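Local coordinates for protein ArsC family reductase (Pseudomonas aeruginosa, PDB 1RW1) that probably acts as a glutathione-dependent thiol reductase of the ArsC family, built on a thioredoxin fold, at residues A[61-65]-A[85-89]. Numbering follows the deposited sequence.
Sequences TFRKL and QPSMI
Residues 61-63 lie on helix 60-63 and, with the extended residue L65 (phi/psi -61/157), face 85-89, where Q85 (-133/81) leaves helix 75-84 and P86-M88 form a 3-10 turn. M88 N bonds to Q85 O and I89 N to P86 O, both at 3.0 Å; L65 N reaches F62 O at 3.0 Å. The closest CA pair is T61 and M88, 5.9 Å apart, and 274 Å² is buried, both sides summed.

Polar links lie around T61. With T61 in rotamer m and S87 in t, T61 OG1 and S87 OG share a 2.7 Å hydrogen bond. Water 1 donates to T61 O (2.9 Å) and to Q85 OE1 (3.1 Å); water 2 donates to S87 O (3.2 Å) and weakly accepts from T61 N (3.4 Å).

The apolar part centres on selenomethionine M88, chi1 m and chi2 t. Its CG touches T61 CG2 (3.4 Å), and its SE lies 3.6 Å from F62 CA, 3.8 Å from F62 CB and 3.7 Å from L65 CD1. SE is 5.1 Å from the F62 ring centroid, 75° off the normal, a Met-aromatic contact at the ring edge. The Q85 amide borders this cluster, NE2 3.7 Å from L65 CD2 and OE1 3.6 Å from T61 CG2.

L55 packs on both F62 and M88, and L81 of helix 75-84 on both L65 and M88. The arrangement is helix-to-loop packing in the helical region between strands 27-31 and 93-95 of the thioredoxin fold, enlarged in ArsC-type proteins, joining helix 60-63 to the turn that leads into strand 93-95.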
ATOM      1  N   THR A  61       6.676  -7.286   9.912  1.00  8.64           N
ATOM      2  CA  THR A  61       5.580  -8.241   9.934  1.00  9.58           C
ATOM      3  C   THR A  61       5.893  -9.449   9.053  1.00  9.46           C
ATOM      4  O   THR A  61       5.690 -10.612   9.447  1.00 11.39           O
ATOM      5  CB  THR A  61       4.292  -7.555   9.544  1.00  9.33           C
ATOM      6  OG1 THR A  61       4.104  -6.479  10.475  1.00  9.40           O
ATOM      7  CG2 THR A  61       3.113  -8.480   9.687  1.00 10.00           C
ATOM      8  N   PHE A  62       6.396  -9.187   7.860  1.00  9.73           N
ATOM      9  CA  PHE A  62       6.816 -10.298   7.011  1.00 10.28           C
ATOM     10  C   PHE A  62       7.969 -11.075   7.621  1.00 11.68           C
ATOM     11  O   PHE A  62       7.966 -12.312   7.584  1.00 12.38           O
ATOM     12  CB  PHE A  62       7.166  -9.791   5.606  1.00  9.95           C
ATOM     13  CG  PHE A  62       7.480 -10.902   4.632  1.00 10.29           C
ATOM     14  CD1 PHE A  62       8.768 -11.384   4.526  1.00 12.12           C
ATOM     15  CD2 PHE A  62       6.480 -11.479   3.858  1.00  9.90           C
ATOM     16  CE1 PHE A  62       9.064 -12.409   3.660  1.00 12.33           C
ATOM     17  CE2 PHE A  62       6.773 -12.529   3.009  1.00 10.97           C
ATOM     18  CZ  PHE A  62       8.063 -12.987   2.907  1.00 11.02           C
ATOM     19  N   ARG A  63       8.941 -10.375   8.193  1.00 12.01           N
ATOM     20  CA  ARG A  63      10.118 -11.059   8.754  1.00 13.41           C
ATOM     21  C   ARG A  63       9.696 -12.130   9.723  1.00 13.69           C
ATOM     22  O   ARG A  63      10.345 -13.175   9.814  1.00 15.10           O
ATOM     23  CB  ARG A  63      11.111 -10.084   9.446  1.00 14.25           C
ATOM     24  CG  ARG A  63      11.995  -9.231   8.491  0.50 14.13           C
ATOM     25  CD  ARG A  63      12.918  -8.135   9.160  0.50 11.81           C
ATOM     26  NE  ARG A  63      12.496  -6.783   8.775  0.50 19.83           N
ATOM     27  CZ  ARG A  63      12.389  -5.750   9.610  0.50 14.54           C
ATOM     28  NH1 ARG A  63      12.693  -5.913  10.890  0.50 22.33           N
ATOM     29  NH2 ARG A  63      12.000  -4.551   9.164  0.50 10.98           N
ATOM     30  N   LYS A  64       8.625 -11.859  10.460  1.00 12.66           N
ATOM     31  CA  LYS A  64       8.170 -12.737  11.541  1.00 13.47           C
ATOM     32  C   LYS A  64       7.409 -13.978  11.062  1.00 12.54           C
ATOM     33  O   LYS A  64       7.144 -14.855  11.855  1.00 13.95           O
ATOM     34  CB  LYS A  64       7.276 -11.950  12.529  1.00 16.36           C
ATOM     35  CG  LYS A  64       8.011 -11.040  13.501  1.00 17.95           C
ATOM     36  CD  LYS A  64       7.068 -10.434  14.552  1.00 25.11           C
ATOM     37  CE  LYS A  64       7.835  -9.519  15.510  1.00 31.41           C
ATOM     38  NZ  LYS A  64       7.252  -8.157  15.606  1.00 35.16           N
ATOM     39  N   LEU A  65       7.011 -14.063   9.801  1.00 11.08           N
ATOM     40  CA  LEU A  65       6.249 -15.222   9.335  1.00 10.27           C
ATOM     41  C   LEU A  65       7.026 -16.521   9.485  1.00 10.63           C
ATOM     42  O   LEU A  65       8.253 -16.509   9.557  1.00 13.64           O
ATOM     43  CB  LEU A  65       5.883 -15.058   7.870  1.00 10.63           C
ATOM     44  CG  LEU A  65       4.882 -13.944   7.541  1.00 10.96           C
ATOM     45  CD1 LEU A  65       4.761 -13.769   6.054  1.00 12.54           C
ATOM     46  CD2 LEU A  65       3.519 -14.175   8.166  1.00 13.42           C
ATOM     47  N   GLN A  85      -3.194  -9.960   7.063  1.00  6.25           N
ATOM     48  CA  GLN A  85      -2.304  -9.067   7.827  1.00  5.78           C
ATOM     49  C   GLN A  85      -1.954  -7.841   6.990  1.00  5.80           C
ATOM     50  O   GLN A  85      -0.859  -7.756   6.427  1.00  6.09           O
ATOM     51  CB  GLN A  85      -1.037  -9.796   8.267  1.00  6.34           C
ATOM     52  CG  GLN A  85      -1.301 -10.828   9.346  1.00  6.75           C
ATOM     53  CD  GLN A  85      -0.027 -11.508   9.747  1.00  7.09           C
ATOM     54  OE1 GLN A  85       0.714 -10.990  10.626  1.00  9.32           O
ATOM     55  NE2 GLN A  85       0.291 -12.601   9.115  1.00  7.67           N
ATOM     56  N   PRO A  86      -2.850  -6.855   6.946  1.00  5.76           N
ATOM     57  CA  PRO A  86      -2.585  -5.640   6.175  1.00  6.07           C
ATOM     58  C   PRO A  86      -1.342  -4.863   6.558  1.00  5.47           C
ATOM     59  O   PRO A  86      -0.898  -4.037   5.758  1.00  5.54           O
ATOM     60  CB  PRO A  86      -3.848  -4.810   6.395  1.00  7.29           C
ATOM     61  CG  PRO A  86      -4.910  -5.825   6.661  1.00  7.71           C
ATOM     62  CD  PRO A  86      -4.246  -6.900   7.438  1.00  6.75           C
ATOM     63  N   SER A  87      -0.779  -5.086   7.740  1.00  5.71           N
ATOM     64  CA  SER A  87       0.504  -4.488   8.099  1.00  6.20           C
ATOM     65  C   SER A  87       1.585  -4.774   7.084  1.00  6.34           C
ATOM     66  O   SER A  87       2.531  -3.976   6.991  1.00  8.39           O
ATOM     67  CB  SER A  87       0.924  -4.973   9.489  1.00  6.25           C
ATOM     68  OG  SER A  87       2.246  -4.639   9.835  1.00  8.07           O
HETATM   69  N   MSE A  88       1.492  -5.884   6.358  1.00  6.20           N
HETATM   70  CA  MSE A  88       2.467  -6.300   5.352  0.50  6.48           C
HETATM   71  C   MSE A  88       2.350  -5.586   4.031  1.00  6.98           C
HETATM   72  O   MSE A  88       3.158  -5.828   3.150  1.00  8.94           O
HETATM   73  CB  MSE A  88       2.364  -7.813   5.107  0.50  5.89           C
HETATM   74  CG  MSE A  88       2.886  -8.562   6.316  0.50  9.31           C
HETATM   75 SE   MSE A  88       3.412 -10.360   5.966  0.50 14.59          SE
HETATM   76  CE  MSE A  88       2.569 -10.375   4.219  0.50  7.28           C
ATOM     77  N   ILE A  89       1.313  -4.778   3.828  1.00  5.91           N
ATOM     78  CA  ILE A  89       1.160  -4.040   2.574  1.00  6.11           C
ATOM     79  C   ILE A  89       2.072  -2.813   2.591  1.00  5.41           C
ATOM     80  O   ILE A  89       2.084  -2.063   3.562  1.00  5.98           O
ATOM     81  CB  ILE A  89      -0.304  -3.603   2.371  1.00  6.40           C
ATOM     82  CG1 ILE A  89      -1.249  -4.811   2.433  1.00  6.61           C
ATOM     83  CG2 ILE A  89      -0.464  -2.879   1.052  1.00  6.31           C
ATOM     84  CD1 ILE A  89      -2.700  -4.413   2.630  1.00  7.72           C
TER
HETATM   85  O   HOH W   1       3.675 -11.608  11.206  1.00 11.98           O
HETATM   86  O   HOH W   2       5.392  -4.652   8.125  1.00 15.86           O